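Local atomic coordinates of aspartate aminotransferase (Leishmania major, PDB entry 4H51), a protein that probably catalyses the reversible, pyridoxal-phosphate-dependent transfer of an amino group from L-aspartate to 2-oxoglutarate. Residues 342-347 with 401-406; 346-351 with 408-413; 364-369 with 392-397; 368-373 with 385-390. All coordinates share one frame; numbering follows the deposited sequence. Where two conformers were deposited one is given.

Contact 1. Residues 342-347 with 401-406; sequences RTVYDE and ETALML
Ala403 CB is touched by two methyl branches of residues 342-347, Thr343 CG2 at 3.6 Å and Val344 CG2 at 3.7 Å. Thr343 offers carbon rather than oxygen because CG2 stands anti to its backbone N, while OG1 turns back along its own helix to hydrogen-bond Thr339 O. Val344 CG2 also reaches Leu406 CD2, at 4.1 Å. On the other flank, Leu404 crosses Thr343 and Glu347 at about right angles: its CD2 lies 3.8 Å from Thr343 CG2 and 4.0 Å from Glu347 CD. Glu347 starts with CG anti to the backbone N and bends at chi2 (65°), so that its carbon chain packs on the leucine methyl while the carboxylate pairs with Arg350.

Behind these side chains, the segments of helices 320-350 and 400-416 approach to 8.2 Å between axes, at a signed crossing angle of -38°. The small Ala403 lies at the tightest point, with its CA 5.1 Å from Val344 CA. No hydrogen bond joins the two segments. Their cohesion therefore rests on dispersion and shape fit between methyl groups and the carbon chain of Glu347, with the polar ends of Thr343 and Glu347 directed to partners elsewhere.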
loop_
_atom_site.group_PDB
_atom_site.type_symbol
_atom_site.label_atom_id
_atom_site.label_comp_id
_atom_site.label_asym_id
_atom_site.label_seq_id
_atom_site.Cartn_x
_atom_site.Cartn_y
_atom_site.Cartn_z
ATOM N N ARG B 342 -16.638 -19.943 -25.848
ATOM C CA ARG B 342 -17.244 -20.624 -26.987
ATOM C C ARG B 342 -17.075 -22.138 -26.836
ATOM O O ARG B 342 -17.998 -22.904 -27.105
ATOM C CB ARG B 342 -16.653 -20.097 -28.305
ATOM C CG ARG B 342 -17.005 -20.918 -29.544
ATOM C CD ARG B 342 -18.505 -20.909 -29.838
ATOM N NE ARG B 342 -19.087 -19.559 -29.955
ATOM C CZ ARG B 342 -20.370 -19.327 -30.283
ATOM N NH1 ARG B 342 -21.212 -20.335 -30.518
ATOM N NH2 ARG B 342 -20.818 -18.079 -30.382
ATOM N N THR B 343 -15.924 -22.577 -26.332
ATOM C CA THR B 343 -15.722 -23.990 -26.109
ATOM C C THR B 343 -16.685 -24.585 -25.076
ATOM O O THR B 343 -17.213 -25.701 -25.248
ATOM C CB THR B 343 -14.287 -24.266 -25.645
ATOM O OG1 THR B 343 -13.362 -23.787 -26.640
ATOM C CG2 THR B 343 -14.077 -25.710 -25.438
ATOM N N VAL B 344 -16.869 -23.874 -23.964
ATOM C CA VAL B 344 -17.803 -24.316 -22.921
ATOM C C VAL B 344 -19.215 -24.360 -23.489
ATOM O O VAL B 344 -19.933 -25.371 -23.329
ATOM C CB VAL B 344 -17.775 -23.349 -21.688
ATOM C CG1 VAL B 344 -18.814 -23.759 -20.662
ATOM C CG2 VAL B 344 -16.363 -23.310 -21.101
ATOM N N TYR B 345 -19.593 -23.274 -24.153
ATOM C CA TYR B 345 -20.933 -23.102 -24.685
ATOM C C TYR B 345 -21.262 -24.158 -25.735
ATOM O O TYR B 345 -22.323 -24.749 -25.661
ATOM C CB TYR B 345 -21.118 -21.701 -25.233
ATOM C CG TYR B 345 -22.422 -21.465 -25.952
ATOM C CD1 TYR B 345 -23.624 -21.365 -25.257
ATOM C CD2 TYR B 345 -22.450 -21.320 -27.343
ATOM C CE1 TYR B 345 -24.820 -21.143 -25.927
ATOM C CE2 TYR B 345 -23.639 -21.121 -28.024
ATOM C CZ TYR B 345 -24.817 -21.011 -27.309
ATOM O OH TYR B 345 -26.002 -20.807 -27.984
ATOM N N ASP B 346 -20.338 -24.433 -26.658
ATOM C CA ASP B 346 -20.610 -25.427 -27.720
ATOM C C ASP B 346 -20.794 -26.803 -27.132
ATOM O O ASP B 346 -21.552 -27.623 -27.655
ATOM C CB ASP B 346 -19.510 -25.432 -28.804
ATOM C CG ASP B 346 -19.575 -24.226 -29.703
ATOM O OD1 ASP B 346 -20.656 -23.618 -29.841
ATOM O OD2 ASP B 346 -18.533 -23.838 -30.271
ATOM N N GLU B 347 -20.101 -27.060 -26.029
ATOM C CA GLU B 347 -20.195 -28.331 -25.362
ATOM C C GLU B 347 -21.490 -28.440 -24.568
ATOM O O GLU B 347 -22.105 -29.507 -24.549
ATOM C CB GLU B 347 -18.983 -28.553 -24.469
ATOM C CG GLU B 347 -18.869 -29.896 -23.789
ATOM C CD GLU B 347 -18.679 -31.079 -24.753
ATOM O OE1 GLU B 347 -18.710 -30.885 -25.993
ATOM O OE2 GLU B 347 -18.520 -32.208 -24.246
ATOM N N GLU B 401 -9.027 -28.147 -22.730
ATOM C CA GLU B 401 -9.299 -29.342 -21.950
ATOM C C GLU B 401 -10.227 -29.065 -20.752
ATOM O O GLU B 401 -11.228 -29.779 -20.558
ATOM C CB GLU B 401 -7.963 -29.952 -21.534
ATOM C CG GLU B 401 -7.959 -31.256 -20.743
ATOM C CD GLU B 401 -6.528 -31.761 -20.482
ATOM O OE1 GLU B 401 -5.851 -31.276 -19.547
ATOM O OE2 GLU B 401 -6.071 -32.664 -21.199
ATOM N N THR B 402 -9.938 -28.043 -19.952
ATOM C CA THR B 402 -10.750 -27.808 -18.748
ATOM C C THR B 402 -12.083 -27.109 -19.069
ATOM O O THR B 402 -13.019 -27.249 -18.312
ATOM C CB THR B 402 -9.959 -27.099 -17.607
ATOM O OG1 THR B 402 -9.415 -25.853 -18.078
ATOM C CG2 THR B 402 -8.787 -28.015 -17.124
ATOM N N ALA B 403 -12.184 -26.431 -20.220
ATOM C CA ALA B 403 -13.479 -25.928 -20.705
ATOM C C ALA B 403 -14.482 -27.077 -20.931
ATOM O O ALA B 403 -15.670 -27.002 -20.537
ATOM C CB ALA B 403 -13.297 -25.142 -21.999
ATOM N N LEU B 404 -14.016 -28.111 -21.612
ATOM C CA LEU B 404 -14.836 -29.305 -21.824
ATOM C C LEU B 404 -15.178 -29.920 -20.465
ATOM O O LEU B 404 -16.307 -30.286 -20.245
ATOM C CB LEU B 404 -14.107 -30.306 -22.721
ATOM C CG LEU B 404 -13.806 -29.859 -24.179
ATOM C CD1 LEU B 404 -13.086 -30.953 -24.940
ATOM C CD2 LEU B 404 -15.040 -29.390 -24.957
ATOM N N MET B 405 -14.222 -29.992 -19.540
ATOM C CA MET B 405 -14.489 -30.557 -18.219
ATOM C C MET B 405 -15.493 -29.730 -17.430
ATOM O O MET B 405 -16.312 -30.293 -16.709
ATOM C CB MET B 405 -13.231 -30.670 -17.384
ATOM C CG MET B 405 -12.302 -31.784 -17.826
ATOM S SD MET B 405 -10.618 -31.536 -17.255
ATOM C CE MET B 405 -10.905 -31.444 -15.471
ATOM N N LEU B 406 -15.424 -28.412 -17.574
ATOM C CA LEU B 406 -16.380 -27.519 -16.940
ATOM C C LEU B 406 -17.752 -27.717 -17.536
ATOM O O LEU B 406 -18.724 -27.868 -16.787
ATOM C CB LEU B 406 -15.954 -26.053 -17.062
ATOM C CG LEU B 406 -16.997 -25.004 -16.686
ATOM C CD1 LEU B 406 -17.367 -25.144 -15.205
ATOM C CD2 LEU B 406 -16.493 -23.573 -16.987
#

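Contact 2. Residues 346-351 with 408-413; sequences DELLRL and QTINDA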
loop_
_atom_site.group_PDB
_atom_site.type_symbol
_atom_site.label_atom_id
_atom_site.label_comp_id
_atom_site.label_asym_id
_atom_site.label_seq_id
_atom_site.Cartn_x
_atom_site.Cartn_y
_atom_site.Cartn_z
ATOM N N ASP B 346 -20.338 -24.433 -26.658
ATOM C CA ASP B 346 -20.610 -25.427 -27.720
ATOM C C ASP B 346 -20.794 -26.803 -27.132
ATOM O O ASP B 346 -21.552 -27.623 -27.655
ATOM C CB ASP B 346 -19.510 -25.432 -28.804
ATOM C CG ASP B 346 -19.575 -24.226 -29.703
ATOM O OD1 ASP B 346 -20.656 -23.618 -29.841
ATOM O OD2 ASP B 346 -18.533 -23.838 -30.271
ATOM N N GLU B 347 -20.101 -27.060 -26.029
ATOM C CA GLU B 347 -20.195 -28.331 -25.362
ATOM C C GLU B 347 -21.490 -28.440 -24.568
ATOM O O GLU B 347 -22.105 -29.507 -24.549
ATOM C CB GLU B 347 -18.983 -28.553 -24.469
ATOM C CG GLU B 347 -18.869 -29.896 -23.789
ATOM C CD GLU B 347 -18.679 -31.079 -24.753
ATOM O OE1 GLU B 347 -18.710 -30.885 -25.993
ATOM O OE2 GLU B 347 -18.520 -32.208 -24.246
ATOM N N LEU B 348 -21.908 -27.357 -23.908
ATOM C CA LEU B 348 -23.227 -27.358 -23.257
ATOM C C LEU B 348 -24.345 -27.633 -24.278
ATOM O O LEU B 348 -25.293 -28.329 -23.959
ATOM C CB LEU B 348 -23.503 -26.049 -22.546
ATOM C CG LEU B 348 -22.605 -25.780 -21.352
ATOM C CD1 LEU B 348 -22.715 -24.302 -20.900
ATOM C CD2 LEU B 348 -22.927 -26.744 -20.226
ATOM N N LEU B 349 -24.236 -27.065 -25.470
ATOM C CA LEU B 349 -25.217 -27.315 -26.524
ATOM C C LEU B 349 -25.219 -28.783 -26.936
ATOM O O LEU B 349 -26.283 -29.389 -27.158
ATOM C CB LEU B 349 -24.944 -26.468 -27.763
ATOM C CG LEU B 349 -25.244 -24.976 -27.673
ATOM C CD1 LEU B 349 -25.206 -24.386 -29.072
ATOM C CD2 LEU B 349 -26.559 -24.681 -26.946
ATOM N N ARG B 350 -24.021 -29.349 -27.022
ATOM C CA ARG B 350 -23.847 -30.684 -27.510
ATOM C C ARG B 350 -24.353 -31.683 -26.495
ATOM O O ARG B 350 -24.899 -32.706 -26.856
ATOM C CB ARG B 350 -22.367 -30.935 -27.804
ATOM C CG ARG B 350 -22.106 -32.167 -28.655
ATOM C CD ARG B 350 -20.631 -32.543 -28.640
ATOM N NE ARG B 350 -20.194 -32.886 -27.293
ATOM C CZ ARG B 350 -20.450 -34.037 -26.672
ATOM N NH1 ARG B 350 -19.995 -34.234 -25.441
ATOM N NH2 ARG B 350 -21.128 -35.013 -27.277
ATOM N N LEU B 351 -24.151 -31.392 -25.220
ATOM C CA LEU B 351 -24.611 -32.279 -24.164
ATOM C C LEU B 351 -26.114 -32.065 -23.870
ATOM O O LEU B 351 -26.651 -32.700 -22.948
ATOM C CB LEU B 351 -23.795 -32.072 -22.886
ATOM C CG LEU B 351 -22.379 -32.637 -22.844
ATOM C CD1 LEU B 351 -21.510 -31.835 -21.882
ATOM C CD2 LEU B 351 -22.413 -34.097 -22.445
ATOM N N GLN B 408 -18.971 -30.310 -19.035
ATOM C CA GLN B 408 -19.371 -31.631 -18.575
ATOM C C GLN B 408 -19.784 -31.717 -17.097
ATOM O O GLN B 408 -20.718 -32.443 -16.768
ATOM C CB GLN B 408 -18.260 -32.645 -18.884
ATOM C CG GLN B 408 -18.179 -32.923 -20.383
ATOM C CD GLN B 408 -16.830 -33.431 -20.838
ATOM O OE1 GLN B 408 -16.009 -33.864 -20.018
ATOM N NE2 GLN B 408 -16.572 -33.350 -22.169
ATOM N N THR B 409 -19.101 -30.990 -16.212
ATOM C CA THR B 409 -19.392 -31.071 -14.774
ATOM C C THR B 409 -20.619 -30.239 -14.441
ATOM O O THR B 409 -21.433 -30.634 -13.564
ATOM C CB THR B 409 -18.216 -30.631 -13.917
ATOM O OG1 THR B 409 -17.104 -31.502 -14.170
ATOM C CG2 THR B 409 -18.579 -30.672 -12.437
ATOM N N ILE B 410 -20.779 -29.129 -15.169
ATOM C CA ILE B 410 -22.038 -28.362 -15.167
ATOM C C ILE B 410 -23.190 -29.276 -15.582
ATOM O O ILE B 410 -24.253 -29.265 -14.942
ATOM C CB ILE B 410 -21.998 -27.138 -16.122
ATOM C CG1 ILE B 410 -21.108 -26.015 -15.565
ATOM C CG2 ILE B 410 -23.379 -26.566 -16.342
ATOM C CD1 ILE B 410 -20.814 -24.886 -16.550
ATOM N N ASN B 411 -22.999 -30.039 -16.664
ATOM C CA ASN B 411 -24.057 -30.917 -17.198
ATOM C C ASN B 411 -24.397 -31.993 -16.180
ATOM O O ASN B 411 -25.565 -32.244 -15.963
ATOM C CB ASN B 411 -23.682 -31.525 -18.571
ATOM C CG ASN B 411 -24.777 -32.414 -19.162
ATOM O OD1 ASN B 411 -25.754 -31.954 -19.784
ATOM N ND2 ASN B 411 -24.571 -33.700 -19.034
ATOM N N ASP B 412 -23.395 -32.581 -15.525
ATOM C CA ASP B 412 -23.623 -33.528 -14.400
ATOM C C ASP B 412 -24.342 -32.866 -13.196
ATOM O O ASP B 412 -25.181 -33.494 -12.538
ATOM C CB ASP B 412 -22.298 -34.081 -13.850
ATOM C CG ASP B 412 -21.629 -35.108 -14.757
ATOM O OD1 ASP B 412 -22.153 -35.462 -15.852
ATOM O OD2 ASP B 412 -20.529 -35.556 -14.333
ATOM N N ALA B 413 -23.977 -31.622 -12.868
ATOM C CA ALA B 413 -24.512 -30.953 -11.698
ATOM C C ALA B 413 -25.978 -30.561 -11.904
ATOM O O ALA B 413 -26.809 -30.746 -11.000
ATOM C CB ALA B 413 -23.680 -29.728 -11.334
#
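The guanidinium of Arg350 receives the Glu347 carboxylate at its edge, in its own plane, through a side-on grip by two nitrogens. Arg350 NE donates to Glu347 OE1 over 2.8 Å and Arg350 NH1 to Glu347 OE2 over 2.8 Å, the latter almost straight at 177°. Both nitrogens nevertheless sit above the carboxylate plane. The amide of Gln408, turned 59° from that plane, brings a third donor from the other helix: Gln408 NE2 to Glu347 OE2 is 3.1 Å, with the bond in the amide plane and an N-H...O angle of 173°. OE2 thus accepts twice and OE1 once, which would favour the ionised form of this buried carboxylate.

Gln408 reaches it with a chain extended beyond CG, and the CG itself rests 3.8 Å from Leu351 CD1, which crosses at about a right angle. Leu351 CB packs 3.9 Å from Asn411 CG. Deeper in the interface, Leu348 CD2 meets Ile410 CG2 at 3.9 Å, with Trp357 touching both residues.

Glu347 and Arg350 form an i, i+3 salt bridge in the last turn of helix 320-350, and Leu351 is the first residue beyond it. This is helix-end packing against helix 400-416, in the C-terminal small domain of a fold-type I aminotransferase.

Contact 3. Residues 364-369 with 392-397; sequences IGMFSF and RANMAG
Strands 367-369 and 392-394 run antiparallel, their directions 159° apart, with Ser368 and Ala393 as a hydrogen-bonded pair between the non-hydrogen-bonded pairs Phe367-Asn394 and Phe369-Arg392. Ser368 N donates to Ala393 O at 3.0 Å and Ala393 N to Ser368 O at 2.9 Å. Where the second strand passes into a 3-10 turn, Met395 N still binds Met366 O at 2.7 Å, though the N-H...O angle has fallen to 139°.

Across the sheet face carrying Phe367, Phe369, Asn394 and Arg392, the Arg392 side chain runs diagonally over the phenyl ring of Phe367. CG is anti to the backbone N, and a bend at chi3 lays the guanidinium flat on the ring, the centres 3.8 Å apart and the planes 20° from parallel. Arg392 CD adds a CH-pi contact, 3.5 Å from the Phe367 ring centroid. Met366 CB covers the opposite ring face. On the sheet's other face Met395 SD packs 3.5 Å from Ser368 CB, while beyond the strand Met366 CG approaches Ala396 CB.

Stacking occupies one guanidinium face, while the N-H groups, which lie in its plane, remain available for hydrogen bonds: NH1 bonds Asn201 OD1 and NH2 bonds Val50 O. A cation fixed in this way is consistent with the arginine of this aminotransferase family that probably receives the substrate's alpha-carboxylate.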
loop_
_atom_site.group_PDB
_atom_site.type_symbol
_atom_site.label_atom_id
_atom_site.label_comp_id
_atom_site.label_asym_id
_atom_site.label_seq_id
_atom_site.Cartn_x
_atom_site.Cartn_y
_atom_site.Cartn_z
ATOM N N ILE B 364 -18.991 -11.029 -20.602
ATOM C CA ILE B 364 -17.694 -10.541 -21.034
ATOM C C ILE B 364 -16.744 -10.381 -19.846
ATOM O O ILE B 364 -17.188 -10.349 -18.656
ATOM C CB ILE B 364 -17.816 -9.239 -21.883
ATOM C CG1 ILE B 364 -18.507 -8.095 -21.147
ATOM C CG2 ILE B 364 -18.616 -9.474 -23.162
ATOM C CD1 ILE B 364 -18.986 -7.025 -22.122
ATOM N N GLY B 365 -15.456 -10.281 -20.151
ATOM C CA GLY B 365 -14.425 -10.087 -19.158
ATOM C C GLY B 365 -13.913 -11.429 -18.695
ATOM O O GLY B 365 -13.973 -12.399 -19.436
ATOM N N MET B 366 -13.385 -11.493 -17.503
ATOM C CA MET B 366 -12.782 -12.736 -17.027
ATOM C C MET B 366 -13.794 -13.785 -16.582
ATOM O O MET B 366 -13.557 -14.989 -16.752
ATOM C CB MET B 366 -11.873 -12.454 -15.863
ATOM C CG MET B 366 -10.492 -12.084 -16.363
ATOM S SD MET B 366 -9.262 -12.602 -15.175
ATOM C CE MET B 366 -7.938 -12.009 -16.250
ATOM N N PHE B 367 -14.921 -13.329 -16.050
ATOM C CA PHE B 367 -15.859 -14.250 -15.408
ATOM C C PHE B 367 -17.101 -14.661 -16.235
ATOM O O PHE B 367 -17.512 -13.991 -17.226
ATOM C CB PHE B 367 -16.297 -13.638 -14.105
ATOM C CG PHE B 367 -15.167 -13.309 -13.169
ATOM C CD1 PHE B 367 -14.447 -14.316 -12.532
ATOM C CD2 PHE B 367 -14.854 -11.993 -12.871
ATOM C CE1 PHE B 367 -13.430 -14.014 -11.627
ATOM C CE2 PHE B 367 -13.837 -11.683 -11.967
ATOM C CZ PHE B 367 -13.121 -12.679 -11.341
ATOM N N SER B 368 -17.669 -15.795 -15.810
ATOM C CA SER B 368 -19.034 -16.212 -16.126
ATOM C C SER B 368 -19.729 -16.363 -14.746
ATOM O O SER B 368 -19.146 -16.923 -13.806
ATOM C CB SER B 368 -18.951 -17.521 -16.895
ATOM O OG SER B 368 -20.165 -18.021 -17.457
ATOM N N PHE B 369 -20.924 -15.794 -14.595
ATOM C CA PHE B 369 -21.828 -16.139 -13.521
ATOM C C PHE B 369 -22.757 -17.219 -14.115
ATOM O O PHE B 369 -23.612 -16.903 -14.933
ATOM C CB PHE B 369 -22.611 -14.879 -13.125
ATOM C CG PHE B 369 -22.815 -14.707 -11.660
ATOM C CD1 PHE B 369 -21.775 -14.902 -10.775
ATOM C CD2 PHE B 369 -24.020 -14.259 -11.157
ATOM C CE1 PHE B 369 -21.942 -14.730 -9.424
ATOM C CE2 PHE B 369 -24.193 -14.097 -9.809
ATOM C CZ PHE B 369 -23.159 -14.320 -8.935
ATOM N N ARG B 392 -19.599 -18.229 -9.848
ATOM C CA ARG B 392 -18.591 -17.493 -10.607
ATOM C C ARG B 392 -17.432 -18.354 -11.040
ATOM O O ARG B 392 -16.823 -19.040 -10.209
ATOM C CB ARG B 392 -18.010 -16.316 -9.783
ATOM C CG ARG B 392 -17.291 -15.335 -10.687
ATOM C CD ARG B 392 -16.552 -14.209 -9.962
ATOM N NE ARG B 392 -15.307 -14.672 -9.343
ATOM C CZ ARG B 392 -14.514 -13.927 -8.557
ATOM N NH1 ARG B 392 -14.840 -12.675 -8.282
ATOM N NH2 ARG B 392 -13.383 -14.449 -8.048
ATOM N N ALA B 393 -17.084 -18.269 -12.318
ATOM C CA ALA B 393 -16.009 -19.047 -12.901
ATOM C C ALA B 393 -15.081 -18.091 -13.604
ATOM O O ALA B 393 -15.545 -17.272 -14.378
ATOM C CB ALA B 393 -16.558 -20.072 -13.926
ATOM N N ASN B 394 -13.779 -18.190 -13.330
ATOM C CA ASN B 394 -12.761 -17.490 -14.097
ATOM C C ASN B 394 -12.559 -18.201 -15.402
ATOM O O ASN B 394 -11.860 -19.174 -15.472
ATOM C CB ASN B 394 -11.447 -17.426 -13.314
ATOM C CG ASN B 394 -10.337 -16.833 -14.113
ATOM O OD1 ASN B 394 -10.588 -16.074 -15.049
ATOM N ND2 ASN B 394 -9.085 -17.235 -13.807
ATOM N N MET B 395 -13.157 -17.675 -16.464
ATOM C CA MET B 395 -13.060 -18.275 -17.762
ATOM C C MET B 395 -11.681 -18.102 -18.336
ATOM O O MET B 395 -11.240 -18.904 -19.143
ATOM C CB MET B 395 -14.114 -17.709 -18.733
ATOM C CG MET B 395 -15.536 -17.707 -18.197
ATOM S SD MET B 395 -16.221 -19.372 -17.917
ATOM C CE MET B 395 -16.524 -19.972 -19.578
ATOM N N ALA B 396 -10.948 -17.103 -17.851
ATOM C CA ALA B 396 -9.576 -16.899 -18.304
ATOM C C ALA B 396 -8.622 -17.927 -17.689
ATOM O O ALA B 396 -7.471 -18.016 -18.088
ATOM C CB ALA B 396 -9.127 -15.485 -17.925
ATOM N N GLY B 397 -9.111 -18.712 -16.741
ATOM C CA GLY B 397 -8.305 -19.789 -16.149
ATOM C C GLY B 397 -8.417 -21.115 -16.863
ATOM O O GLY B 397 -7.745 -22.076 -16.487
#

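Contact 4. Residues 368-373 with 385-390; sequences SFLGLS and IFITVS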
loop_
_atom_site.group_PDB
_atom_site.type_symbol
_atom_site.label_atom_id
_atom_site.label_comp_id
_atom_site.label_asym_id
_atom_site.label_seq_id
_atom_site.Cartn_x
_atom_site.Cartn_y
_atom_site.Cartn_z
ATOM N N SER B 368 -17.669 -15.795 -15.810
ATOM C CA SER B 368 -19.034 -16.212 -16.126
ATOM C C SER B 368 -19.729 -16.363 -14.746
ATOM O O SER B 368 -19.146 -16.923 -13.806
ATOM C CB SER B 368 -18.951 -17.521 -16.895
ATOM O OG SER B 368 -20.165 -18.021 -17.457
ATOM N N PHE B 369 -20.924 -15.794 -14.595
ATOM C CA PHE B 369 -21.828 -16.139 -13.521
ATOM C C PHE B 369 -22.757 -17.219 -14.115
ATOM O O PHE B 369 -23.612 -16.903 -14.933
ATOM C CB PHE B 369 -22.611 -14.879 -13.125
ATOM C CG PHE B 369 -22.815 -14.707 -11.660
ATOM C CD1 PHE B 369 -21.775 -14.902 -10.775
ATOM C CD2 PHE B 369 -24.020 -14.259 -11.157
ATOM C CE1 PHE B 369 -21.942 -14.730 -9.424
ATOM C CE2 PHE B 369 -24.193 -14.097 -9.809
ATOM C CZ PHE B 369 -23.159 -14.320 -8.935
ATOM N N LEU B 370 -22.553 -18.486 -13.750
ATOM C CA LEU B 370 -23.110 -19.589 -14.527
ATOM C C LEU B 370 -24.589 -19.847 -14.227
ATOM O O LEU B 370 -25.255 -20.437 -15.031
ATOM C CB LEU B 370 -22.321 -20.888 -14.289
ATOM C CG LEU B 370 -20.869 -20.832 -14.739
ATOM C CD1 LEU B 370 -20.056 -22.016 -14.215
ATOM C CD2 LEU B 370 -20.839 -20.776 -16.265
ATOM N N GLY B 371 -25.049 -19.469 -13.052
ATOM C CA GLY B 371 -26.463 -19.635 -12.686
ATOM C C GLY B 371 -26.770 -20.850 -11.830
ATOM O O GLY B 371 -27.899 -21.029 -11.386
ATOM N N LEU B 372 -25.776 -21.657 -11.523
ATOM C CA LEU B 372 -26.007 -22.842 -10.726
ATOM C C LEU B 372 -26.346 -22.492 -9.262
ATOM O O LEU B 372 -25.911 -21.443 -8.741
ATOM C CB LEU B 372 -24.776 -23.761 -10.805
ATOM C CG LEU B 372 -24.325 -24.284 -12.191
ATOM C CD1 LEU B 372 -23.010 -25.055 -12.032
ATOM C CD2 LEU B 372 -25.382 -25.170 -12.854
ATOM N N SER B 373 -27.099 -23.385 -8.595
ATOM C CA SER B 373 -27.439 -23.250 -7.174
ATOM C C SER B 373 -26.206 -23.399 -6.313
ATOM O O SER B 373 -25.165 -23.900 -6.788
ATOM C CB SER B 373 -28.413 -24.359 -6.735
ATOM O OG SER B 373 -27.676 -25.472 -6.195
ATOM N N ILE B 385 -13.750 -29.033 -9.933
ATOM C CA ILE B 385 -14.079 -27.878 -10.803
ATOM C C ILE B 385 -14.369 -26.711 -9.843
ATOM O O ILE B 385 -15.462 -26.583 -9.355
ATOM C CB ILE B 385 -15.286 -28.154 -11.744
ATOM C CG1 ILE B 385 -15.024 -29.341 -12.712
ATOM C CG2 ILE B 385 -15.626 -26.913 -12.572
ATOM C CD1 ILE B 385 -13.674 -29.338 -13.409
ATOM N N PHE B 386 -13.349 -25.936 -9.532
ATOM C CA PHE B 386 -13.402 -24.942 -8.465
ATOM C C PHE B 386 -13.909 -23.603 -9.006
ATOM O O PHE B 386 -13.133 -22.712 -9.373
ATOM C CB PHE B 386 -12.040 -24.748 -7.802
ATOM C CG PHE B 386 -11.516 -25.978 -7.098
ATOM C CD1 PHE B 386 -11.802 -26.199 -5.749
ATOM C CD2 PHE B 386 -10.730 -26.892 -7.772
ATOM C CE1 PHE B 386 -11.311 -27.310 -5.095
ATOM C CE2 PHE B 386 -10.225 -27.995 -7.124
ATOM C CZ PHE B 386 -10.527 -28.213 -5.774
ATOM N N ILE B 387 -15.218 -23.524 -9.073
ATOM C CA ILE B 387 -15.934 -22.247 -9.198
ATOM C C ILE B 387 -16.375 -21.773 -7.803
ATOM O O ILE B 387 -16.370 -22.569 -6.842
ATOM C CB ILE B 387 -17.146 -22.398 -10.142
ATOM C CG1 ILE B 387 -18.183 -23.344 -9.570
ATOM C CG2 ILE B 387 -16.698 -22.930 -11.498
ATOM C CD1 ILE B 387 -19.387 -23.499 -10.437
ATOM N N THR B 388 -16.801 -20.513 -7.666
ATOM C CA THR B 388 -17.357 -20.093 -6.388
ATOM C C THR B 388 -18.755 -20.660 -6.115
ATOM O O THR B 388 -19.496 -21.110 -7.015
ATOM C CB THR B 388 -17.403 -18.567 -6.239
ATOM O OG1 THR B 388 -18.532 -18.046 -7.004
ATOM C CG2 THR B 388 -16.073 -17.941 -6.715
ATOM N N VAL B 389 -19.133 -20.596 -4.833
ATOM C CA VAL B 389 -20.438 -21.034 -4.401
ATOM C C VAL B 389 -21.593 -20.216 -5.021
ATOM O O VAL B 389 -22.711 -20.678 -5.099
ATOM C CB VAL B 389 -20.539 -21.069 -2.851
ATOM C CG1 VAL B 389 -19.517 -22.033 -2.288
ATOM C CG2 VAL B 389 -20.341 -19.703 -2.238
ATOM N N SER B 390 -21.299 -19.007 -5.468
ATOM C CA SER B 390 -22.280 -18.172 -6.208
ATOM C C SER B 390 -22.341 -18.426 -7.727
ATOM O O SER B 390 -23.112 -17.788 -8.459
ATOM C CB SER B 390 -21.980 -16.699 -5.947
ATOM O OG SER B 390 -20.646 -16.354 -6.341
HETATM O O HOH W 1 -24.525 -17.783 -10.863
HETATM O O HOH W 2 -24.976 -20.195 -6.431
#
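Two loops of the small domain meet here: the turn by which the chain leaves strand 367-369 for helix 374-382, and the segment that leads from strand 385-386 back to strand 392-394. No direct hydrogen bond crosses between them; two waters make the polar links. Water 1 accepts from Gly371 N and donates to Ser390 O, both at 2.8 Å. Water 2 donates to Leu372 O at 2.8 Å and to Val389 O at 2.7 Å.

Ser390 O lies over one face of the Phe369 ring, offset toward the rim, 3.4 Å from Phe369 CE1; water 1 is above that same face. Phe369 reaches this position with chi1 at -140°, away from a staggered value. Ser390 OG shares a hydrogen bond of 2.8 Å with Thr388 OG1, which in turn bonds Arg392 N and so ties the loop to the next strand. Gly371 has a positive phi of 99°, where a CB would press on the preceding carbonyl oxygen.

The apolar side is carried by Ile387 CD1, 4.1 Å from Leu370 CD1 and 4.3 Å from Leu372 CD1. Ile387 and Leu372 also touch Cys377 of helix 374-382, whose N-cap is Ser373, while Leu370 and Leu372 pack against Ile410 and Val414 of helix 400-416.

All four contacts lie in the C-terminal part of the chain, on the same side of its centre. Contacts 1 and 2 follow one helix pair, 320-350 with 400-416, their centres about 8 Å apart. Contacts 3 and 4, about 10 Å apart between centres, both start from strand 367-369 and are nested in sequence inside the loop that the helix pair closes. Packing connects the two groups: Val344 meets Met395 between contacts 1 and 3, Leu406 meets Ile385 between 1 and 4, and Ile410 meets Leu370 between 2 and 4. Contacts 2 and 3 do not touch. The helices thus back the short sheet that carries Arg392.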